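Local coordinates for protein CDP-4-keto-6-deoxy-D-glucose-3-dehydrase (Yersinia pseudotuberculosis, PDB 3BB8) that probably catalyses a pyridoxal-phosphate-dependent C-3 dehydration of CDP-4-keto-6-deoxy-D-glucose, a step of lipopolysaccharide sugar biosynthesis, on an aspartate aminotransferase fold, at residues Phe27-Val40 / Ile411-Val425. The protein carries 1 engineered substitution. Numbering follows the deposited sequence.
Sequences FEAGKSVVPPSGKV and IGIYPGLTHDHLDYV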
ATOM      1  N   PHE A  27     -32.758  15.421   8.692  1.00 90.69           N
ATOM      2  CA  PHE A  27     -32.679  14.615   9.904  1.00 89.44           C
ATOM      3  C   PHE A  27     -34.057  14.112  10.322  1.00 88.58           C
ATOM      4  O   PHE A  27     -35.052  14.827  10.206  1.00 88.65           O
ATOM      5  CB  PHE A  27     -32.045  15.418  11.042  1.00 88.80           C
ATOM      6  CG  PHE A  27     -31.897  14.644  12.320  1.00 88.24           C
ATOM      7  CD1 PHE A  27     -31.129  13.493  12.364  1.00 87.58           C
ATOM      8  CD2 PHE A  27     -32.527  15.069  13.478  1.00 87.93           C
ATOM      9  CE1 PHE A  27     -30.992  12.779  13.540  1.00 87.01           C
ATOM     10  CE2 PHE A  27     -32.392  14.359  14.657  1.00 87.18           C
ATOM     11  CZ  PHE A  27     -31.624  13.212  14.687  1.00 86.71           C
ATOM     12  N   GLU A  28     -34.107  12.876  10.809  1.00 87.12           N
ATOM     13  CA  GLU A  28     -35.343  12.311  11.335  1.00 85.29           C
ATOM     14  C   GLU A  28     -35.070  11.406  12.532  1.00 83.90           C
ATOM     15  O   GLU A  28     -34.470  10.339  12.392  1.00 83.84           O
ATOM     16  CB  GLU A  28     -36.083  11.531  10.246  1.00 85.64           C
ATOM     17  CG  GLU A  28     -37.568  11.347  10.514  1.00 87.21           C
ATOM     18  CD  GLU A  28     -38.275  10.610   9.394  1.00 88.54           C
ATOM     19  OE1 GLU A  28     -39.374  10.069   9.638  1.00 89.07           O
ATOM     20  OE2 GLU A  28     -37.732  10.570   8.270  1.00 88.85           O
ATOM     21  N   ALA A  29     -35.512  11.838  13.708  1.00 82.02           N
ATOM     22  CA  ALA A  29     -35.171  11.156  14.956  1.00 79.97           C
ATOM     23  C   ALA A  29     -35.738   9.741  14.891  1.00 78.48           C
ATOM     24  O   ALA A  29     -36.856   9.530  14.427  1.00 78.74           O
ATOM     25  CB  ALA A  29     -35.795  11.906  16.123  1.00 79.74           C
ATOM     26  N   GLY A  30     -34.957   8.774  15.362  1.00 76.91           N
ATOM     27  CA  GLY A  30     -35.412   7.396  15.364  1.00 75.50           C
ATOM     28  C   GLY A  30     -35.143   6.619  14.091  1.00 74.54           C
ATOM     29  O   GLY A  30     -34.977   5.398  14.132  1.00 74.10           O
ATOM     30  N   LYS A  31     -35.105   7.311  12.957  1.00 73.61           N
ATOM     31  CA  LYS A  31     -34.846   6.640  11.688  1.00 72.72           C
ATOM     32  C   LYS A  31     -33.458   6.986  11.160  1.00 70.74           C
ATOM     33  O   LYS A  31     -32.731   6.110  10.687  1.00 70.90           O
ATOM     34  CB  LYS A  31     -35.911   7.018  10.654  1.00 73.87           C
ATOM     35  CG  LYS A  31     -35.884   6.138   9.413  1.00 75.15           C
ATOM     36  CD  LYS A  31     -37.092   6.384   8.523  1.00 76.60           C
ATOM     37  CE  LYS A  31     -37.144   5.375   7.386  1.00 77.06           C
ATOM     38  NZ  LYS A  31     -38.332   5.578   6.509  1.00 78.22           N
ATOM     39  N   SER A  32     -33.096   8.264  11.242  1.00 68.02           N
ATOM     40  CA  SER A  32     -31.787   8.731  10.790  1.00 64.68           C
ATOM     41  C   SER A  32     -30.718   8.237  11.755  1.00 62.56           C
ATOM     42  O   SER A  32     -30.978   8.079  12.947  1.00 61.93           O
ATOM     43  CB  SER A  32     -31.742  10.263  10.752  1.00 64.39           C
ATOM     44  OG  SER A  32     -32.676  10.789   9.828  1.00 65.67           O
ATOM     45  N   VAL A  33     -29.515   7.996  11.246  1.00 59.40           N
ATOM     46  CA  VAL A  33     -28.426   7.541  12.102  1.00 55.23           C
ATOM     47  C   VAL A  33     -27.472   8.685  12.412  1.00 51.68           C
ATOM     48  O   VAL A  33     -27.455   9.702  11.718  1.00 51.50           O
ATOM     49  CB  VAL A  33     -27.616   6.416  11.439  1.00 55.20           C
ATOM     50  CG1 VAL A  33     -28.473   5.177  11.294  1.00 55.35           C
ATOM     51  CG2 VAL A  33     -27.101   6.878  10.086  1.00 55.51           C
ATOM     52  N   VAL A  34     -26.697   8.524  13.475  1.00 48.37           N
ATOM     53  CA  VAL A  34     -25.703   9.521  13.857  1.00 45.30           C
ATOM     54  C   VAL A  34     -24.389   8.755  13.990  1.00 44.34           C
ATOM     55  O   VAL A  34     -23.978   8.384  15.093  1.00 44.02           O
ATOM     56  CB  VAL A  34     -26.040  10.189  15.196  1.00 44.75           C
ATOM     57  CG1 VAL A  34     -25.032  11.282  15.496  1.00 42.36           C
ATOM     58  CG2 VAL A  34     -27.453  10.760  15.152  1.00 46.20           C
ATOM     59  N   PRO A  35     -23.724   8.483  12.854  1.00 42.63           N
ATOM     60  CA  PRO A  35     -22.454   7.752  12.859  1.00 40.11           C
ATOM     61  C   PRO A  35     -21.334   8.520  13.545  1.00 38.04           C
ATOM     62  O   PRO A  35     -21.373   9.745  13.639  1.00 37.75           O
ATOM     63  CB  PRO A  35     -22.190   7.509  11.374  1.00 40.66           C
ATOM     64  CG  PRO A  35     -22.812   8.689  10.726  1.00 42.36           C
ATOM     65  CD  PRO A  35     -24.114   8.843  11.479  1.00 41.63           C
ATOM     66  N   PRO A  36     -20.322   7.801  14.049  1.00 37.38           N
ATOM     67  CA  PRO A  36     -19.198   8.451  14.728  1.00 37.35           C
ATOM     68  C   PRO A  36     -18.258   9.139  13.741  1.00 36.78           C
ATOM     69  O   PRO A  36     -17.445   9.982  14.121  1.00 35.39           O
ATOM     70  CB  PRO A  36     -18.533   7.293  15.474  1.00 37.07           C
ATOM     71  CG  PRO A  36     -18.758   6.146  14.549  1.00 38.26           C
ATOM     72  CD  PRO A  36     -20.185   6.333  14.076  1.00 37.31           C
ATOM     73  N   SER A  37     -18.375   8.784  12.469  1.00 35.16           N
ATOM     74  CA  SER A  37     -17.534   9.395  11.451  1.00 36.26           C
ATOM     75  C   SER A  37     -18.112   9.125  10.077  1.00 36.98           C
ATOM     76  O   SER A  37     -19.093   8.393   9.937  1.00 37.57           O
ATOM     77  CB  SER A  37     -16.111   8.837  11.532  1.00 35.52           C
ATOM     78  OG  SER A  37     -16.094   7.450  11.250  1.00 34.09           O
ATOM     79  N   GLY A  38     -17.500   9.720   9.062  1.00 36.65           N
ATOM     80  CA  GLY A  38     -17.969   9.514   7.708  1.00 38.78           C
ATOM     81  C   GLY A  38     -17.409  10.546   6.750  1.00 39.76           C
ATOM     82  O   GLY A  38     -16.959  11.617   7.161  1.00 39.00           O
ATOM     83  N   LYS A  39     -17.445  10.230   5.464  1.00 40.69           N
ATOM     84  CA  LYS A  39     -16.922  11.145   4.472  1.00 43.67           C
ATOM     85  C   LYS A  39     -17.971  12.150   4.039  1.00 44.06           C
ATOM     86  O   LYS A  39     -19.167  11.865   4.065  1.00 44.30           O
ATOM     87  CB  LYS A  39     -16.423  10.372   3.246  1.00 43.00           C
ATOM     88  CG  LYS A  39     -17.509   9.634   2.481  1.00 44.05           C
ATOM     89  CD  LYS A  39     -16.893   8.624   1.525  1.00 46.44           C
ATOM     90  CE  LYS A  39     -17.948   7.933   0.685  1.00 48.00           C
ATOM     91  NZ  LYS A  39     -18.955   7.208   1.506  1.00 51.81           N
ATOM     92  N   VAL A  40     -17.504  13.330   3.654  1.00 44.36           N
ATOM     93  CA  VAL A  40     -18.373  14.391   3.165  1.00 46.17           C
ATOM     94  C   VAL A  40     -17.802  14.826   1.812  1.00 45.89           C
ATOM     95  O   VAL A  40     -16.915  15.683   1.737  1.00 43.24           O
ATOM     96  CB  VAL A  40     -18.408  15.598   4.138  1.00 47.24           C
ATOM     97  CG1 VAL A  40     -19.242  16.726   3.545  1.00 46.26           C
ATOM     98  CG2 VAL A  40     -18.998  15.164   5.476  1.00 48.86           C
ATOM     99  N   ILE A 411     -17.970   9.251  20.210  1.00 33.17           N
ATOM    100  CA  ILE A 411     -19.043   9.420  19.238  1.00 33.89           C
ATOM    101  C   ILE A 411     -18.747  10.575  18.287  1.00 33.48           C
ATOM    102  O   ILE A 411     -17.648  11.129  18.291  1.00 30.88           O
ATOM    103  CB  ILE A 411     -20.397   9.671  19.928  1.00 35.05           C
ATOM    104  CG1 ILE A 411     -20.339  10.949  20.767  1.00 34.87           C
ATOM    105  CG2 ILE A 411     -20.783   8.478  20.790  1.00 34.73           C
ATOM    106  CD1 ILE A 411     -21.396  11.018  21.847  1.00 35.57           C
ATOM    107  N   GLY A 412     -19.735  10.934  17.474  1.00 32.76           N
ATOM    108  CA  GLY A 412     -19.479  11.616  16.218  1.00 38.50           C
ATOM    109  C   GLY A 412     -19.661  13.116  16.324  1.00 39.04           C
ATOM    110  O   GLY A 412     -20.700  13.594  16.782  1.00 40.52           O
ATOM    111  N   ILE A 413     -18.647  13.862  15.899  1.00 41.02           N
ATOM    112  CA  ILE A 413     -18.759  15.315  15.778  1.00 42.50           C
ATOM    113  C   ILE A 413     -18.237  15.803  14.428  1.00 43.36           C
ATOM    114  O   ILE A 413     -17.902  16.981  14.266  1.00 44.93           O
ATOM    115  CB  ILE A 413     -17.924  15.969  16.920  1.00 42.37           C
ATOM    116  CG1 ILE A 413     -16.591  15.245  17.103  1.00 41.91           C
ATOM    117  CG2 ILE A 413     -18.742  16.003  18.206  1.00 43.47           C
ATOM    118  CD1 ILE A 413     -15.597  15.481  15.981  1.00 42.71           C
ATOM    119  N   TYR A 414     -18.180  14.886  13.460  1.00 42.66           N
ATOM    120  CA  TYR A 414     -17.686  15.204  12.122  1.00 44.45           C
ATOM    121  C   TYR A 414     -18.688  16.054  11.326  1.00 46.28           C
ATOM    122  O   TYR A 414     -19.892  16.036  11.597  1.00 47.38           O
ATOM    123  CB  TYR A 414     -17.323  13.916  11.356  1.00 40.18           C
ATOM    124  CG  TYR A 414     -18.493  13.127  10.817  1.00 37.75           C
ATOM    125  CD1 TYR A 414     -18.742  13.061   9.448  1.00 38.29           C
ATOM    126  CD2 TYR A 414     -19.358  12.452  11.674  1.00 37.45           C
ATOM    127  CE1 TYR A 414     -19.829  12.344   8.944  1.00 38.67           C
ATOM    128  CE2 TYR A 414     -20.441  11.734  11.185  1.00 35.58           C
ATOM    129  CZ  TYR A 414     -20.673  11.683   9.824  1.00 38.90           C
ATOM    130  OH  TYR A 414     -21.743  10.958   9.344  1.00 41.86           O
ATOM    131  N   PRO A 415     -18.192  16.807  10.325  1.00 47.30           N
ATOM    132  CA  PRO A 415     -18.952  17.703   9.441  1.00 47.35           C
ATOM    133  C   PRO A 415     -20.296  17.220   8.914  1.00 47.21           C
ATOM    134  O   PRO A 415     -21.133  18.037   8.529  1.00 47.53           O
ATOM    135  CB  PRO A 415     -17.966  17.986   8.314  1.00 47.78           C
ATOM    136  CG  PRO A 415     -16.649  17.975   9.032  1.00 48.65           C
ATOM    137  CD  PRO A 415     -16.780  16.746   9.898  1.00 46.95           C
ATOM    138  N   GLY A 416     -20.506  15.909   8.880  1.00 46.73           N
ATOM    139  CA  GLY A 416     -21.768  15.389   8.378  1.00 46.94           C
ATOM    140  C   GLY A 416     -22.897  15.426   9.398  1.00 48.00           C
ATOM    141  O   GLY A 416     -24.006  14.961   9.126  1.00 47.49           O
ATOM    142  N   LEU A 417     -22.623  15.993  10.569  1.00 48.10           N
ATOM    143  CA  LEU A 417     -23.614  16.067  11.637  1.00 50.12           C
ATOM    144  C   LEU A 417     -24.112  17.483  11.924  1.00 51.19           C
ATOM    145  O   LEU A 417     -23.315  18.391  12.187  1.00 52.13           O
ATOM    146  CB  LEU A 417     -23.026  15.459  12.918  1.00 47.99           C
ATOM    147  CG  LEU A 417     -23.288  13.984  13.253  1.00 47.68           C
ATOM    148  CD1 LEU A 417     -23.381  13.133  12.008  1.00 45.49           C
ATOM    149  CD2 LEU A 417     -22.182  13.494  14.175  1.00 45.94           C
ATOM    150  N   THR A 418     -25.432  17.662  11.882  1.00 52.35           N
ATOM    151  CA  THR A 418     -26.051  18.962  12.156  1.00 53.65           C
ATOM    152  C   THR A 418     -26.414  19.056  13.634  1.00 54.51           C
ATOM    153  O   THR A 418     -26.278  18.084  14.379  1.00 56.01           O
ATOM    154  CB  THR A 418     -27.355  19.167  11.350  1.00 53.75           C
ATOM    155  OG1 THR A 418     -28.322  18.188  11.747  1.00 52.37           O
ATOM    156  CG2 THR A 418     -27.094  19.041   9.857  1.00 52.42           C
ATOM    157  N   HIS A 419     -26.876  20.227  14.055  1.00 55.10           N
ATOM    158  CA  HIS A 419     -27.272  20.429  15.443  1.00 54.87           C
ATOM    159  C   HIS A 419     -28.460  19.540  15.798  1.00 53.91           C
ATOM    160  O   HIS A 419     -28.627  19.152  16.950  1.00 54.27           O
ATOM    161  CB  HIS A 419     -27.624  21.896  15.686  1.00 54.73           C
ATOM    162  CG  HIS A 419     -26.437  22.759  15.965  1.00 55.25           C
ATOM    163  ND1 HIS A 419     -25.203  22.534  15.395  1.00 55.98           N
ATOM    164  CD2 HIS A 419     -26.294  23.855  16.751  1.00 55.72           C
ATOM    165  CE1 HIS A 419     -24.351  23.451  15.819  1.00 56.37           C
ATOM    166  NE2 HIS A 419     -24.988  24.265  16.643  1.00 54.52           N
ATOM    167  N   ASP A 420     -29.287  19.217  14.810  1.00 52.83           N
ATOM    168  CA  ASP A 420     -30.429  18.358  15.073  1.00 52.82           C
ATOM    169  C   ASP A 420     -29.949  16.948  15.372  1.00 52.30           C
ATOM    170  O   ASP A 420     -30.584  16.212  16.134  1.00 51.84           O
ATOM    171  CB  ASP A 420     -31.391  18.357  13.889  1.00 55.27           C
ATOM    172  CG  ASP A 420     -32.262  19.597  13.857  1.00 57.94           C
ATOM    173  OD1 ASP A 420     -31.722  20.708  13.676  1.00 59.98           O
ATOM    174  OD2 ASP A 420     -33.490  19.461  14.028  1.00 60.79           O
ATOM    175  N   HIS A 421     -28.823  16.581  14.763  1.00 50.43           N
ATOM    176  CA  HIS A 421     -28.211  15.276  14.972  1.00 46.47           C
ATOM    177  C   HIS A 421     -27.718  15.232  16.413  1.00 44.05           C
ATOM    178  O   HIS A 421     -28.067  14.334  17.179  1.00 43.19           O
ATOM    179  CB  HIS A 421     -27.009  15.090  14.033  1.00 47.26           C
ATOM    180  CG  HIS A 421     -27.376  14.739  12.625  1.00 45.68           C
ATOM    181  ND1 HIS A 421     -27.890  13.509  12.274  1.00 47.63           N
ATOM    182  CD2 HIS A 421     -27.303  15.456  11.479  1.00 45.62           C
ATOM    183  CE1 HIS A 421     -28.117  13.482  10.972  1.00 45.86           C
ATOM    184  NE2 HIS A 421     -27.770  14.651  10.466  1.00 47.19           N
ATOM    185  N   LEU A 422     -26.908  16.222  16.770  1.00 41.91           N
ATOM    186  CA  LEU A 422     -26.333  16.303  18.100  1.00 42.61           C
ATOM    187  C   LEU A 422     -27.363  16.443  19.212  1.00 45.68           C
ATOM    188  O   LEU A 422     -27.261  15.771  20.244  1.00 46.42           O
ATOM    189  CB  LEU A 422     -25.335  17.457  18.164  1.00 41.76           C
ATOM    190  CG  LEU A 422     -24.159  17.364  17.183  1.00 43.37           C
ATOM    191  CD1 LEU A 422     -23.199  18.520  17.430  1.00 44.01           C
ATOM    192  CD2 LEU A 422     -23.438  16.034  17.355  1.00 42.62           C
ATOM    193  N   ASP A 423     -28.345  17.318  19.015  1.00 45.03           N
ATOM    194  CA  ASP A 423     -29.384  17.514  20.017  1.00 45.43           C
ATOM    195  C   ASP A 423     -30.064  16.177  20.285  1.00 44.62           C
ATOM    196  O   ASP A 423     -30.369  15.847  21.433  1.00 42.62           O
ATOM    197  CB  ASP A 423     -30.410  18.547  19.531  1.00 44.70           C
ATOM    198  CG  ASP A 423     -29.921  19.975  19.693  1.00 46.84           C
ATOM    199  OD1 ASP A 423     -30.404  20.859  18.955  1.00 46.77           O
ATOM    200  OD2 ASP A 423     -29.060  20.219  20.571  1.00 47.94           O
ATOM    201  N   TYR A 424     -30.285  15.407  19.223  1.00 43.44           N
ATOM    202  CA  TYR A 424     -30.922  14.108  19.361  1.00 43.99           C
ATOM    203  C   TYR A 424     -30.060  13.184  20.214  1.00 45.65           C
ATOM    204  O   TYR A 424     -30.573  12.461  21.069  1.00 46.52           O
ATOM    205  CB  TYR A 424     -31.146  13.464  17.994  1.00 43.46           C
ATOM    206  CG  TYR A 424     -31.602  12.026  18.095  1.00 43.61           C
ATOM    207  CD1 TYR A 424     -32.899  11.710  18.501  1.00 43.84           C
ATOM    208  CD2 TYR A 424     -30.720  10.977  17.841  1.00 43.95           C
ATOM    209  CE1 TYR A 424     -33.305  10.385  18.651  1.00 43.73           C
ATOM    210  CE2 TYR A 424     -31.115   9.650  17.990  1.00 43.21           C
ATOM    211  CZ  TYR A 424     -32.406   9.363  18.395  1.00 43.75           C
ATOM    212  OH  TYR A 424     -32.802   8.058  18.539  1.00 45.76           O
ATOM    213  N   VAL A 425     -28.753  13.204  19.968  1.00 44.37           N
ATOM    214  CA  VAL A 425     -27.831  12.374  20.725  1.00 43.90           C
ATOM    215  C   VAL A 425     -27.904  12.752  22.199  1.00 44.11           C
ATOM    216  O   VAL A 425     -28.012  11.884  23.066  1.00 43.12           O
ATOM    217  CB  VAL A 425     -26.374  12.545  20.217  1.00 43.70           C
ATOM    218  CG1 VAL A 425     -25.382  11.982  21.223  1.00 38.48           C
ATOM    219  CG2 VAL A 425     -26.218  11.842  18.882  1.00 43.20           C
TER
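The F27 ring packs against D420, H421 and Y424, in the first two turns of helix 419-432, forming an aromatic cluster with H421 and Y424 in this aspartate aminotransferase fold. Here the loop 27-40 runs over segment 411-425, near the C-terminus. H421 CA stands 4.1 Å from the F27 centroid and 15° off the ring normal, a CH-pi contact over the face. The H421 imidazole, by contrast, meets F27 obliquely, with planes at 59°. Toward Y424, F27 presents its edge: the pair is offset edge-to-face, with centroids 5.8 Å apart, and F27 CZ reaches Y424 CB at 3.4 Å. Because F27 CG is anti to the backbone N (chi1 -179°), the ring extends from the loop to the helix; its high B-factors mean that the finer distances deserve caution. The Y424 hydroxyl is hydrogen-bonded to the carbonyl of A369, tying the cluster to a neighbouring part of the chain.

Farther along, V34 splits its branches. CG1 lies 3.6 Å from V425 CG2 and also packs on L417 CD2, whereas CG2 comes to the edge of the H421 ring. Backbone hydrogen bonds of V34 with K370 and G372 anchor this loop residue.

At the other end, Y414 turns one face to the S37-G38 backbone, S37 C sitting 3.5 Å above the plane over the ring centre. With CG between its own N and carbonyl carbon, the ring is directed at that backbone. The side chain of S37 is about 10 Å from the bound pyridoxal phosphate, so this end approaches the cofactor site without touching it. Beside the tyrosine, G412 CA makes a CA-H...O contact with P36 O at 3.3 Å.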